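Local coordinates for protein 3-oxo-tetronate kinase (Cupriavidus necator, PDB 5DMH) that catalyses the ATP-dependent phosphorylation of 3-oxo-tetronate to 3-oxo-tetronate 4-phosphate, leaving ADP as the second product, at residues A100-W103 / L104-G108; V188-L191 / Q192-S195; V207-G210 / A211-A215; A304-E308 / Q309-A313. All blocks are in the same frame, centred on the assembly; numbering follows the deposited sequence.

In the fold
Four helix ends and turns follow one another along the chain, each closing before the next begins. Contacts 1, 2 and 3 belong to the sugar-binding N-terminal domain: contact 1 is the C-terminal end of helix 90-106, contact 2 that of helix 187-193, and contact 3 the turn that leads into helix 211-223. Their centres stand 24 to 31 Å apart, and helix 128-139 packs against both contact 1 and contact 2. Contact 4, where helix 297-308 gives way to strand 313-315, lies in the nucleotide-binding C-terminal domain, its centre 45 Å from that of contact 1. The four thus sample both domains of the kinase, and the side chain of Leu-307 in contact 4 lies about 14 Å from the bound ADP.

Contact 1 of 4, residues A100-W103 / L104-G108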
ATOM      1  N   ALA A 100      16.389  -2.271   2.764  1.00 17.53           N
ATOM      2  CA  ALA A 100      15.470  -3.363   2.420  1.00 18.08           C
ATOM      3  C   ALA A 100      15.923  -4.180   1.206  1.00 17.50           C
ATOM      4  O   ALA A 100      15.811  -5.428   1.184  1.00 16.74           O
ATOM      5  CB  ALA A 100      14.078  -2.828   2.196  1.00 19.92           C
ATOM      6  N   LEU A 101      16.454  -3.495   0.205  1.00 17.56           N
ATOM      7  CA  LEU A 101      16.906  -4.179  -1.004  1.00 15.68           C
ATOM      8  C   LEU A 101      18.030  -5.151  -0.678  1.00 17.25           C
ATOM      9  O   LEU A 101      18.054  -6.301  -1.136  1.00 20.57           O
ATOM     10  CB  LEU A 101      17.402  -3.180  -2.028  1.00 16.69           C
ATOM     11  CG  LEU A 101      18.101  -3.768  -3.251  1.00 17.10           C
ATOM     12  CD1 LEU A 101      17.123  -4.489  -4.171  1.00 22.50           C
ATOM     13  CD2 LEU A 101      18.803  -2.671  -4.023  1.00 17.43           C
ATOM     14  N   GLN A 102      18.990  -4.675   0.094  1.00 16.86           N
ATOM     15  CA  GLN A 102      20.121  -5.518   0.453  1.00 20.61           C
ATOM     16  C   GLN A 102      19.633  -6.716   1.249  1.00 20.69           C
ATOM     17  O   GLN A 102      20.073  -7.850   1.005  1.00 20.48           O
ATOM     18  CB  GLN A 102      21.159  -4.720   1.239  1.00 22.97           C
ATOM     19  CG  GLN A 102      22.213  -5.574   1.920  1.00 29.75           C
ATOM     20  CD  GLN A 102      22.994  -6.424   0.966  1.00 32.00           C
ATOM     21  OE1 GLN A 102      23.071  -6.150  -0.244  1.00 31.73           O
ATOM     22  NE2 GLN A 102      23.594  -7.482   1.503  1.00 27.95           N
ATOM     23  N   TRP A 103      18.718  -6.488   2.198  1.00 21.83           N
ATOM     24  CA  TRP A 103      18.199  -7.600   3.001  1.00 20.34           C
ATOM     25  C   TRP A 103      17.553  -8.657   2.089  1.00 21.01           C
ATOM     26  O   TRP A 103      17.776  -9.874   2.239  1.00 20.57           O
ATOM     27  CB  TRP A 103      17.228  -7.097   4.086  1.00 19.11           C
ATOM     28  CG  TRP A 103      16.714  -8.198   4.955  1.00 18.78           C
ATOM     29  CD1 TRP A 103      17.340  -8.776   6.030  1.00 24.80           C
ATOM     30  CD2 TRP A 103      15.471  -8.885   4.796  1.00 17.79           C
ATOM     31  NE1 TRP A 103      16.557  -9.776   6.545  1.00 24.37           N
ATOM     32  CE2 TRP A 103      15.401  -9.862   5.810  1.00 25.47           C
ATOM     33  CE3 TRP A 103      14.411  -8.761   3.897  1.00 20.10           C
ATOM     34  CZ2 TRP A 103      14.298 -10.712   5.956  1.00 30.31           C
ATOM     35  CZ3 TRP A 103      13.317  -9.598   4.033  1.00 20.33           C
ATOM     36  CH2 TRP A 103      13.264 -10.564   5.058  1.00 26.71           C
ATOM     37  N   LEU A 104      16.772  -8.186   1.129  1.00 18.78           N
ATOM     38  CA  LEU A 104      16.083  -9.073   0.194  1.00 17.09           C
ATOM     39  C   LEU A 104      17.064  -9.856  -0.665  1.00 21.48           C
ATOM     40  O   LEU A 104      16.899 -11.059  -0.859  1.00 22.06           O
ATOM     41  CB  LEU A 104      15.140  -8.261  -0.687  1.00 16.16           C
ATOM     42  CG  LEU A 104      13.902  -7.736   0.044  1.00 19.59           C
ATOM     43  CD1 LEU A 104      13.202  -6.748  -0.865  1.00 19.13           C
ATOM     44  CD2 LEU A 104      12.941  -8.861   0.458  1.00 19.44           C
ATOM     45  N   ARG A 105      18.116  -9.191  -1.137  1.00 19.61           N
ATOM     46  CA  ARG A 105      19.125  -9.857  -1.949  1.00 23.66           C
ATOM     47  C   ARG A 105      19.799 -10.961  -1.147  1.00 24.89           C
ATOM     48  O   ARG A 105      20.016 -12.069  -1.635  1.00 27.29           O
ATOM     49  CB  ARG A 105      20.183  -8.859  -2.422  1.00 18.77           C
ATOM     50  CG  ARG A 105      19.692  -7.712  -3.231  1.00 29.51           C
ATOM     51  CD  ARG A 105      20.806  -6.733  -3.533  1.00 38.94           C
ATOM     52  NE  ARG A 105      21.408  -7.051  -4.814  1.00 43.55           N
ATOM     53  CZ  ARG A 105      22.091  -6.204  -5.567  1.00 28.12           C
ATOM     54  NH1 ARG A 105      22.287  -4.938  -5.194  1.00 22.38           N
ATOM     55  NH2 ARG A 105      22.543  -6.627  -6.728  1.00 24.85           N
ATOM     56  N   ALA A 106      20.114 -10.643   0.097  1.00 22.16           N
ATOM     57  CA  ALA A 106      20.767 -11.579   1.007  1.00 28.84           C
ATOM     58  C   ALA A 106      19.913 -12.795   1.333  1.00 29.75           C
ATOM     59  O   ALA A 106      20.459 -13.835   1.683  1.00 28.65           O
ATOM     60  CB  ALA A 106      21.135 -10.869   2.267  1.00 23.07           C
ATOM     61  N   GLN A 107      18.583 -12.660   1.250  1.00 26.19           N
ATOM     62  CA  GLN A 107      17.696 -13.813   1.385  1.00 25.82           C
ATOM     63  C   GLN A 107      17.646 -14.641   0.098  1.00 27.07           C
ATOM     64  O   GLN A 107      17.078 -15.732   0.094  1.00 28.10           O
ATOM     65  CB  GLN A 107      16.266 -13.399   1.766  1.00 28.86           C
ATOM     66  CG  GLN A 107      16.124 -12.401   2.915  1.00 27.47           C
ATOM     67  CD  GLN A 107      17.022 -12.706   4.100  1.00 35.18           C
ATOM     68  OE1 GLN A 107      16.898 -13.757   4.723  1.00 35.09           O
ATOM     69  NE2 GLN A 107      17.940 -11.784   4.414  1.00 26.26           N
ATOM     70  N   GLY A 108      18.210 -14.129  -0.999  1.00 24.70           N
ATOM     71  CA  GLY A 108      18.311 -14.916  -2.221  1.00 27.55           C
ATOM     72  C   GLY A 108      17.390 -14.490  -3.367  1.00 26.78           C
ATOM     73  O   GLY A 108      17.338 -15.135  -4.423  1.00 25.64           O
TER
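Leu-104, Arg-105 and Ala-106 donate their backbone N-H groups to the carbonyls of Ala-100, Leu-101 and Gln-102, the regular i to i+4 bonds of the last turns of helix 90-106. The next carbonyl serves two donors of one residue. Trp-103 O accepts from Gln-107 NE2 at 2.9 Å and from Gln-107 N at 3.1 Å, the two arriving from opposite faces of the carbonyl plane. Gln-107 manages this by folding back: a bend at chi2 (-44°) brings the carboxamide over the indole instead of letting it run on past the helix end. Its CG sits 3.8 Å from the centroid of the six-membered ring of Trp-103, almost exactly on the ring normal, a CH-pi contact. The amide plane is only 18° from that of the ring, with NE2 above the five-membered side near the rim, so bond and stack together probably fix the amide's rotation. Elsewhere the indole reaches Leu-104, whose CD2 lies 3.7 Å from Trp-103 CZ3. On another side of the helix the aliphatic part of Arg-105 passes Leu-101, and Arg-105 CD lies 4.0 Å from Leu-101 CG. Gly-108, with positive phi, completes a Schellman motif. Trp-103 and Leu-104 rest on Val-81 of strand 78-82, while Leu-101 packs on helix 128-139 and Phe-112 of strand 111-115, and Arg-105 NH1 hydrogen-bonds to Ala-138 O of helix 128-139.

Contact 2 of 4, residues V188-L191 / Q192-S195; sequences VRVL and QRQS
Leu-191 and Ser-195 make the tight part of this C-terminal helix turn. Ser-195 OG donates to Leu-191 O at 2.7 Å, and Gln-194 N donates to the same oxygen at 3.1 Å; the two come from opposite faces of the carbonyl, each well above its plane. The hydroxyl also lies 3.5 Å from Leu-191 CD1, tucked against the leucine branch. Beside it, a water bridges Val-190 O and Gln-194 NE2, whose amide continues to Ser-122 and, through OE1, to Gly-129 N.

The looser, exposed side carries the two arginines, whereas Leu-191 is buried. Arg-189 and Arg-193 run side by side in the same direction, their guanidinium planes 14° apart, and Arg-193 NH1 comes within 3.4 Å of Arg-189 CG. Both guanidinium groups gather round Asp-184, which forms salt bridges with Arg-189 NE and Arg-193 NH2; Arg-193 NE also pairs with Asp-124. Leu-191 packs on Ile-128 of helix 128-139 and on Met-228 and Ile-230 of strand 228-231, while Val-188 touches Val-199 of strand 199-202.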
ATOM      1  N   VAL A 188       3.879  10.761 -16.908  1.00 16.39           N
ATOM      2  CA  VAL A 188       5.221  10.976 -17.462  1.00 14.59           C
ATOM      3  C   VAL A 188       5.778  12.285 -16.928  1.00 15.00           C
ATOM      4  O   VAL A 188       6.902  12.336 -16.405  1.00 15.03           O
ATOM      5  CB  VAL A 188       5.236  10.946 -19.010  1.00 17.96           C
ATOM      6  CG1 VAL A 188       6.588  11.392 -19.534  1.00 18.10           C
ATOM      7  CG2 VAL A 188       4.895   9.571 -19.498  1.00 18.63           C
ATOM      8  N   ARG A 189       4.945  13.323 -16.964  1.00 15.99           N
ATOM      9  CA  ARG A 189       5.326  14.649 -16.463  1.00 17.21           C
ATOM     10  C   ARG A 189       5.520  14.625 -14.930  1.00 16.96           C
ATOM     11  O   ARG A 189       6.508  15.137 -14.418  1.00 18.50           O
ATOM     12  CB  ARG A 189       4.254  15.655 -16.880  1.00 18.01           C
ATOM     13  CG  ARG A 189       4.491  17.108 -16.533  1.00 25.73           C
ATOM     14  CD  ARG A 189       3.557  17.997 -17.370  1.00 25.40           C
ATOM     15  NE  ARG A 189       2.148  17.679 -17.140  1.00 22.19           N
ATOM     16  CZ  ARG A 189       1.144  17.969 -17.976  1.00 26.41           C
ATOM     17  NH1 ARG A 189       1.368  18.591 -19.126  1.00 29.23           N
ATOM     18  NH2 ARG A 189      -0.100  17.643 -17.659  1.00 24.29           N
ATOM     19  N   VAL A 190       4.595  13.996 -14.222  1.00 17.40           N
ATOM     20  CA  VAL A 190       4.675  13.899 -12.763  1.00 18.16           C
ATOM     21  C   VAL A 190       5.957  13.170 -12.337  1.00 17.68           C
ATOM     22  O   VAL A 190       6.697  13.647 -11.494  1.00 18.89           O
ATOM     23  CB  VAL A 190       3.425  13.186 -12.190  1.00 15.96           C
ATOM     24  CG1 VAL A 190       3.591  12.850 -10.702  1.00 14.28           C
ATOM     25  CG2 VAL A 190       2.175  14.035 -12.412  1.00 18.55           C
ATOM     26  N   LEU A 191       6.224  12.012 -12.930  1.00 14.56           N
ATOM     27  CA  LEU A 191       7.390  11.237 -12.550  1.00 14.46           C
ATOM     28  C   LEU A 191       8.682  11.963 -12.939  1.00 14.25           C
ATOM     29  O   LEU A 191       9.670  11.961 -12.168  1.00 15.74           O
ATOM     30  CB  LEU A 191       7.342   9.842 -13.193  1.00 16.75           C
ATOM     31  CG  LEU A 191       8.457   8.852 -12.809  1.00 15.96           C
ATOM     32  CD1 LEU A 191       8.658   8.757 -11.288  1.00 17.21           C
ATOM     33  CD2 LEU A 191       8.145   7.493 -13.389  1.00 17.95           C
ATOM     34  N   GLN A 192       8.695  12.572 -14.118  1.00 16.95           N
ATOM     35  CA  GLN A 192       9.889  13.301 -14.573  1.00 20.16           C
ATOM     36  C   GLN A 192      10.271  14.382 -13.557  1.00 18.34           C
ATOM     37  O   GLN A 192      11.446  14.605 -13.285  1.00 17.76           O
ATOM     38  CB  GLN A 192       9.691  13.916 -15.972  1.00 20.39           C
ATOM     39  CG  GLN A 192      10.962  14.535 -16.568  1.00 23.59           C
ATOM     40  CD  GLN A 192      12.093  13.552 -16.697  1.00 20.44           C
ATOM     41  OE1 GLN A 192      12.214  12.856 -17.708  1.00 22.62           O
ATOM     42  NE2 GLN A 192      12.925  13.463 -15.661  1.00 22.55           N
ATOM     43  N   ARG A 193       9.273  15.000 -12.928  1.00 20.44           N
ATOM     44  CA  ARG A 193       9.565  16.111 -12.011  1.00 21.12           C
ATOM     45  C   ARG A 193      10.308  15.684 -10.760  1.00 16.62           C
ATOM     46  O   ARG A 193      11.013  16.489 -10.127  1.00 20.86           O
ATOM     47  CB  ARG A 193       8.292  16.849 -11.636  1.00 17.16           C
ATOM     48  CG  ARG A 193       7.868  17.835 -12.679  1.00 24.87           C
ATOM     49  CD  ARG A 193       6.896  18.842 -12.114  1.00 42.82           C
ATOM     50  NE  ARG A 193       5.561  18.288 -12.064  1.00 45.53           N
ATOM     51  CZ  ARG A 193       4.591  18.534 -12.945  1.00 47.10           C
ATOM     52  NH1 ARG A 193       4.787  19.358 -13.969  1.00 53.31           N
ATOM     53  NH2 ARG A 193       3.397  17.952 -12.780  1.00 28.01           N
ATOM     54  N   GLN A 194      10.174  14.417 -10.414  1.00 17.99           N
ATOM     55  CA  GLN A 194      10.816  13.882  -9.235  1.00 19.94           C
ATOM     56  C   GLN A 194      11.947  12.900  -9.600  1.00 22.47           C
ATOM     57  O   GLN A 194      12.389  12.105  -8.766  1.00 21.66           O
ATOM     58  CB  GLN A 194       9.779  13.236  -8.324  1.00 20.17           C
ATOM     59  CG  GLN A 194       8.976  12.136  -8.941  1.00 26.43           C
ATOM     60  CD  GLN A 194       7.943  11.566  -7.986  1.00 17.71           C
ATOM     61  OE1 GLN A 194       8.275  10.840  -7.075  1.00 17.48           O
ATOM     62  NE2 GLN A 194       6.669  11.867  -8.235  1.00 18.82           N
ATOM     63  N   SER A 195      12.399  12.964 -10.849  1.00 19.26           N
ATOM     64  CA  SER A 195      13.433  12.052 -11.364  1.00 21.77           C
ATOM     65  C   SER A 195      14.569  12.837 -12.008  1.00 22.96           C
ATOM     66  O   SER A 195      14.338  13.830 -12.694  1.00 21.91           O
ATOM     67  CB  SER A 195      12.867  11.066 -12.402  1.00 18.88           C
ATOM     68  OG  SER A 195      11.772  10.323 -11.902  1.00 21.00           O
TER
HETATM   69  O   HOH W   1       5.977  14.877  -9.257  1.00 19.19           O

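Contact 3 of 4, residues V207-G210 / A211-A215; sequences VARG and AHATA
Ala-211 opens helix 211-223 directly after Gly-210, the N-cap residue, which has positive phi and closes a type I turn begun at Val-207, where its N-H bonds to Val-207 O. Ala-211 CB turns to Glu-244 of helix 236-245. At Ala-213 the two segments meet through carbon: its methyl CB lies 3.5 Å from Arg-209 CB and 3.8 Å from Arg-209 NE. Two waters frame this spot. One joins Arg-209 O to Ala-213 N, giving a first-turn N-H a partner; the other accepts from Arg-209 NH2, at the edge of the guanidinium and in its plane, and donates to Ala-213 O. Thr-214 follows as the main polar link. Its OG1, beside the backbone N with chi1 at -60°, points back to Gly-210 O and donates to it at 2.8 Å, from above the carbonyl plane. Its backbone N reaches the same oxygen at 3.0 Å, almost in line with the carbonyl bond. OG1 also passes 3.4 Å from Val-207 CA and makes a weak bond to Ala-206 O, while the side chain packs on Thr-241 and Ala-245. Ala-215 N continues the helix with a bond to Ala-211 O. One carbonyl, gripped twice by a single threonine, thus ties the tight turn to the first helical turn, and two waters link the backbone of Ala-213 to Arg-209.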
ATOM      1  N   VAL A 207       1.785  -2.356 -25.982  1.00 16.81           N
ATOM      2  CA  VAL A 207       1.308  -3.329 -25.012  1.00 14.61           C
ATOM      3  C   VAL A 207       0.192  -4.184 -25.605  1.00 20.65           C
ATOM      4  O   VAL A 207       0.133  -5.400 -25.384  1.00 18.44           O
ATOM      5  CB  VAL A 207       0.841  -2.642 -23.736  1.00 14.69           C
ATOM      6  CG1 VAL A 207       0.406  -3.685 -22.721  1.00 16.38           C
ATOM      7  CG2 VAL A 207       1.957  -1.776 -23.170  1.00 19.04           C
ATOM      8  N   ALA A 208      -0.659  -3.553 -26.414  1.00 17.64           N
ATOM      9  CA  ALA A 208      -1.790  -4.247 -27.012  1.00 27.02           C
ATOM     10  C   ALA A 208      -1.345  -5.388 -27.933  1.00 24.70           C
ATOM     11  O   ALA A 208      -2.109  -6.316 -28.163  1.00 28.87           O
ATOM     12  CB  ALA A 208      -2.659  -3.269 -27.774  1.00 20.03           C
ATOM     13  N   ARG A 209      -0.123  -5.309 -28.450  1.00 21.50           N
ATOM     14  CA  ARG A 209       0.400  -6.295 -29.388  1.00 24.25           C
ATOM     15  C   ARG A 209       0.962  -7.571 -28.732  1.00 24.16           C
ATOM     16  O   ARG A 209       1.338  -8.488 -29.425  1.00 25.83           O
ATOM     17  CB  ARG A 209       1.451  -5.654 -30.275  1.00 22.78           C
ATOM     18  CG  ARG A 209       0.888  -4.667 -31.338  1.00 31.21           C
ATOM     19  CD  ARG A 209       1.920  -4.342 -32.412  1.00 36.48           C
ATOM     20  NE  ARG A 209       3.185  -3.806 -31.913  1.00 54.36           N
ATOM     21  CZ  ARG A 209       3.455  -2.510 -31.754  1.00 59.81           C
ATOM     22  NH1 ARG A 209       2.544  -1.584 -32.045  1.00 58.82           N
ATOM     23  NH2 ARG A 209       4.642  -2.134 -31.286  1.00 42.14           N
ATOM     24  N   GLY A 210       0.995  -7.634 -27.402  1.00 24.82           N
ATOM     25  CA  GLY A 210       1.429  -8.834 -26.709  1.00 21.76           C
ATOM     26  C   GLY A 210       2.842  -8.741 -26.149  1.00 28.99           C
ATOM     27  O   GLY A 210       3.550  -7.748 -26.354  1.00 18.48           O
ATOM     28  N   ALA A 211       3.265  -9.796 -25.461  1.00 24.58           N
ATOM     29  CA  ALA A 211       4.507  -9.768 -24.685  1.00 20.35           C
ATOM     30  C   ALA A 211       5.757  -9.553 -25.548  1.00 24.30           C
ATOM     31  O   ALA A 211       6.624  -8.783 -25.189  1.00 20.29           O
ATOM     32  CB  ALA A 211       4.641 -11.067 -23.886  1.00 24.55           C
ATOM     33  N   HIS A 212       5.845 -10.253 -26.676  1.00 22.77           N
ATOM     34  CA  HIS A 212       7.033 -10.170 -27.509  1.00 24.95           C
ATOM     35  C   HIS A 212       7.185  -8.738 -28.018  1.00 22.10           C
ATOM     36  O   HIS A 212       8.283  -8.163 -27.954  1.00 23.29           O
ATOM     37  CB  HIS A 212       6.953 -11.169 -28.662  1.00 28.39           C
ATOM     38  CG  HIS A 212       8.160 -11.166 -29.545  1.00 45.71           C
ATOM     39  ND1 HIS A 212       9.370 -11.697 -29.155  1.00 52.77           N
ATOM     40  CD2 HIS A 212       8.340 -10.692 -30.801  1.00 53.99           C
ATOM     41  CE1 HIS A 212      10.249 -11.546 -30.132  1.00 50.93           C
ATOM     42  NE2 HIS A 212       9.649 -10.943 -31.140  1.00 51.48           N
ATOM     43  N   ALA A 213       6.086  -8.149 -28.504  1.00 24.69           N
ATOM     44  CA  ALA A 213       6.129  -6.777 -29.015  1.00 22.62           C
ATOM     45  C   ALA A 213       6.464  -5.787 -27.908  1.00 22.28           C
ATOM     46  O   ALA A 213       7.161  -4.792 -28.122  1.00 20.52           O
ATOM     47  CB  ALA A 213       4.814  -6.398 -29.653  1.00 23.21           C
ATOM     48  N   THR A 214       5.962  -6.057 -26.714  1.00 20.61           N
ATOM     49  CA  THR A 214       6.208  -5.163 -25.600  1.00 16.07           C
ATOM     50  C   THR A 214       7.679  -5.190 -25.203  1.00 20.21           C
ATOM     51  O   THR A 214       8.271  -4.154 -24.915  1.00 16.32           O
ATOM     52  CB  THR A 214       5.312  -5.519 -24.421  1.00 15.58           C
ATOM     53  OG1 THR A 214       3.945  -5.390 -24.829  1.00 20.40           O
ATOM     54  CG2 THR A 214       5.549  -4.590 -23.226  1.00 16.00           C
ATOM     55  N   ALA A 215       8.264  -6.382 -25.196  1.00 22.74           N
ATOM     56  CA  ALA A 215       9.664  -6.560 -24.827  1.00 18.84           C
ATOM     57  C   ALA A 215      10.555  -5.869 -25.871  1.00 18.41           C
ATOM     58  O   ALA A 215      11.583  -5.272 -25.535  1.00 18.55           O
ATOM     59  CB  ALA A 215       9.996  -8.063 -24.727  1.00 22.07           C
TER
HETATM   60  O   HOH W   2       7.125  -3.460 -30.500  1.00 20.76           O
HETATM   61  O   HOH W   3       3.756  -9.760 -29.288  1.00 22.20           O

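Contact 4 of 4, residues A304-E308 / Q309-A313; sequences ARWLE and QGRPA
The guanidinium of Arg-311 lies flat on the indole of Trp-306, centres 4.0 Å apart and planes at 13°, a stacked cation-pi pair in which Trp-306 CZ3 sits over the middle of the guanidinium. The same arginine also reaches the five-membered ring: Arg-311 CB stands 3.4 Å from its centroid, a CH-pi contact, and a bend at chi3 (76°) carries the chain on across the face to the six-membered ring. At the edge, Trp-306 NE1 donates in the plane of its ring to Pro-312 O at 2.8 Å, a nearly straight bond, although it meets that carbonyl from above its plane.

The backbone forms a Schellman motif that ends helix 297-308. Gly-310, with positive phi, is its C-prime residue; Arg-311 N bonds to Trp-306 O at 3.2 Å and Gly-310 N to Leu-307 O at 2.9 Å. Beyond the turn the chain enters strand 313-315, where Ala-313 CB touches Leu-307 CD2 at 3.5 Å and approaches Trp-306 CD1. On the outer flank, the Gln-309 amide stacks on the guanidinium of Arg-305, with planes 23° apart. Arg-305 NE pairs with Asp-442 and Arg-311 NH1 with Asp-445, while Trp-306 packs on Phe-444 and Leu-448 of helix 443-451 and Ala-313 meets Leu-343 and Tyr-345 of strand 343-345.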
ATOM      1  N   ALA A 304     -19.748   7.052   7.372  1.00 19.38           N
ATOM      2  CA  ALA A 304     -21.171   7.440   7.352  1.00 18.88           C
ATOM      3  C   ALA A 304     -22.076   6.215   7.480  1.00 19.79           C
ATOM      4  O   ALA A 304     -23.113   6.245   8.148  1.00 23.33           O
ATOM      5  CB  ALA A 304     -21.466   8.196   6.100  1.00 20.91           C
ATOM      6  N   ARG A 305     -21.697   5.134   6.811  1.00 18.74           N
ATOM      7  CA  ARG A 305     -22.480   3.906   6.872  1.00 25.12           C
ATOM      8  C   ARG A 305     -22.506   3.376   8.313  1.00 20.39           C
ATOM      9  O   ARG A 305     -23.553   3.012   8.834  1.00 24.21           O
ATOM     10  CB  ARG A 305     -21.872   2.877   5.932  1.00 19.94           C
ATOM     11  CG  ARG A 305     -22.560   1.544   5.919  1.00 21.26           C
ATOM     12  CD  ARG A 305     -24.042   1.665   5.643  1.00 29.56           C
ATOM     13  NE  ARG A 305     -24.629   0.354   5.403  1.00 46.48           N
ATOM     14  CZ  ARG A 305     -25.917   0.052   5.555  1.00 52.52           C
ATOM     15  NH1 ARG A 305     -26.797   0.967   5.952  1.00 48.47           N
ATOM     16  NH2 ARG A 305     -26.322  -1.183   5.310  1.00 56.56           N
ATOM     17  N   TRP A 306     -21.339   3.339   8.942  1.00 17.06           N
ATOM     18  CA  TRP A 306     -21.222   2.916  10.341  1.00 18.60           C
ATOM     19  C   TRP A 306     -22.178   3.708  11.222  1.00 21.39           C
ATOM     20  O   TRP A 306     -22.915   3.123  12.013  1.00 18.84           O
ATOM     21  CB  TRP A 306     -19.762   3.089  10.787  1.00 18.54           C
ATOM     22  CG  TRP A 306     -19.437   2.600  12.167  1.00 20.44           C
ATOM     23  CD1 TRP A 306     -19.549   3.303  13.326  1.00 22.73           C
ATOM     24  CD2 TRP A 306     -18.903   1.305  12.532  1.00 18.57           C
ATOM     25  NE1 TRP A 306     -19.131   2.535  14.386  1.00 22.53           N
ATOM     26  CE2 TRP A 306     -18.712   1.314  13.926  1.00 17.23           C
ATOM     27  CE3 TRP A 306     -18.558   0.153  11.810  1.00 19.07           C
ATOM     28  CZ2 TRP A 306     -18.229   0.205  14.619  1.00 22.00           C
ATOM     29  CZ3 TRP A 306     -18.085  -0.948  12.500  1.00 21.69           C
ATOM     30  CH2 TRP A 306     -17.901  -0.904  13.888  1.00 19.10           C
ATOM     31  N   LEU A 307     -22.194   5.025  11.043  1.00 22.93           N
ATOM     32  CA  LEU A 307     -23.030   5.907  11.834  1.00 21.22           C
ATOM     33  C   LEU A 307     -24.496   5.702  11.490  1.00 24.54           C
ATOM     34  O   LEU A 307     -25.359   5.743  12.377  1.00 31.49           O
ATOM     35  CB  LEU A 307     -22.638   7.372  11.614  1.00 26.15           C
ATOM     36  CG  LEU A 307     -21.244   7.777  12.102  1.00 31.37           C
ATOM     37  CD1 LEU A 307     -20.988   9.232  11.757  1.00 31.93           C
ATOM     38  CD2 LEU A 307     -21.076   7.536  13.595  1.00 32.31           C
ATOM     39  N   GLU A 308     -24.776   5.446  10.216  1.00 24.78           N
ATOM     40  CA  GLU A 308     -26.161   5.234   9.745  1.00 26.06           C
ATOM     41  C   GLU A 308     -26.770   4.054  10.460  1.00 27.98           C
ATOM     42  O   GLU A 308     -27.959   4.050  10.789  1.00 30.99           O
ATOM     43  CB  GLU A 308     -26.189   4.934   8.248  1.00 33.84           C
ATOM     44  CG  GLU A 308     -26.179   6.138   7.360  1.00 48.83           C
ATOM     45  CD  GLU A 308     -26.381   5.778   5.897  1.00 50.53           C
ATOM     46  OE1 GLU A 308     -26.557   4.575   5.579  1.00 34.92           O
ATOM     47  OE2 GLU A 308     -26.359   6.707   5.064  1.00 60.91           O
ATOM     48  N   GLN A 309     -25.944   3.041  10.697  1.00 24.92           N
ATOM     49  CA  GLN A 309     -26.398   1.806  11.334  1.00 25.55           C
ATOM     50  C   GLN A 309     -26.355   1.887  12.855  1.00 28.79           C
ATOM     51  O   GLN A 309     -26.552   0.892  13.569  1.00 25.43           O
ATOM     52  CB  GLN A 309     -25.544   0.645  10.810  1.00 30.42           C
ATOM     53  CG  GLN A 309     -25.686   0.471   9.319  1.00 36.13           C
ATOM     54  CD  GLN A 309     -25.035  -0.790   8.796  1.00 46.36           C
ATOM     55  OE1 GLN A 309     -23.828  -0.979   8.918  1.00 43.61           O
ATOM     56  NE2 GLN A 309     -25.838  -1.661   8.197  1.00 53.99           N
ATOM     57  N   GLY A 310     -26.104   3.083  13.361  1.00 26.61           N
ATOM     58  CA  GLY A 310     -26.180   3.330  14.780  1.00 24.89           C
ATOM     59  C   GLY A 310     -25.060   2.748  15.612  1.00 25.68           C
ATOM     60  O   GLY A 310     -25.205   2.597  16.827  1.00 26.62           O
ATOM     61  N   ARG A 311     -23.938   2.444  14.973  1.00 21.20           N
ATOM     62  CA  ARG A 311     -22.821   1.809  15.673  1.00 22.37           C
ATOM     63  C   ARG A 311     -21.972   2.844  16.405  1.00 22.44           C
ATOM     64  O   ARG A 311     -21.833   3.960  15.945  1.00 21.12           O
ATOM     65  CB  ARG A 311     -22.001   0.973  14.695  1.00 21.88           C
ATOM     66  CG  ARG A 311     -22.827  -0.119  14.027  1.00 26.48           C
ATOM     67  CD  ARG A 311     -21.997  -1.026  13.132  1.00 29.78           C
ATOM     68  NE  ARG A 311     -21.199  -1.988  13.896  1.00 29.96           N
ATOM     69  CZ  ARG A 311     -20.638  -3.083  13.379  1.00 28.09           C
ATOM     70  NH1 ARG A 311     -20.775  -3.355  12.094  1.00 27.14           N
ATOM     71  NH2 ARG A 311     -19.939  -3.914  14.141  1.00 29.30           N
ATOM     72  N   PRO A 312     -21.432   2.480  17.579  1.00 23.09           N
ATOM     73  CA  PRO A 312     -20.708   3.450  18.406  1.00 23.83           C
ATOM     74  C   PRO A 312     -19.468   4.007  17.732  1.00 24.52           C
ATOM     75  O   PRO A 312     -18.708   3.257  17.108  1.00 18.45           O
ATOM     76  CB  PRO A 312     -20.315   2.659  19.657  1.00 22.24           C
ATOM     77  CG  PRO A 312     -20.587   1.205  19.374  1.00 25.17           C
ATOM     78  CD  PRO A 312     -21.254   1.088  18.025  1.00 25.23           C
ATOM     79  N   ALA A 313     -19.272   5.315  17.861  1.00 22.10           N
ATOM     80  CA  ALA A 313     -18.157   5.998  17.212  1.00 23.98           C
ATOM     81  C   ALA A 313     -17.738   7.245  17.986  1.00 19.43           C
ATOM     82  O   ALA A 313     -18.562   7.920  18.613  1.00 20.24           O
ATOM     83  CB  ALA A 313     -18.525   6.398  15.779  1.00 18.27           C
TER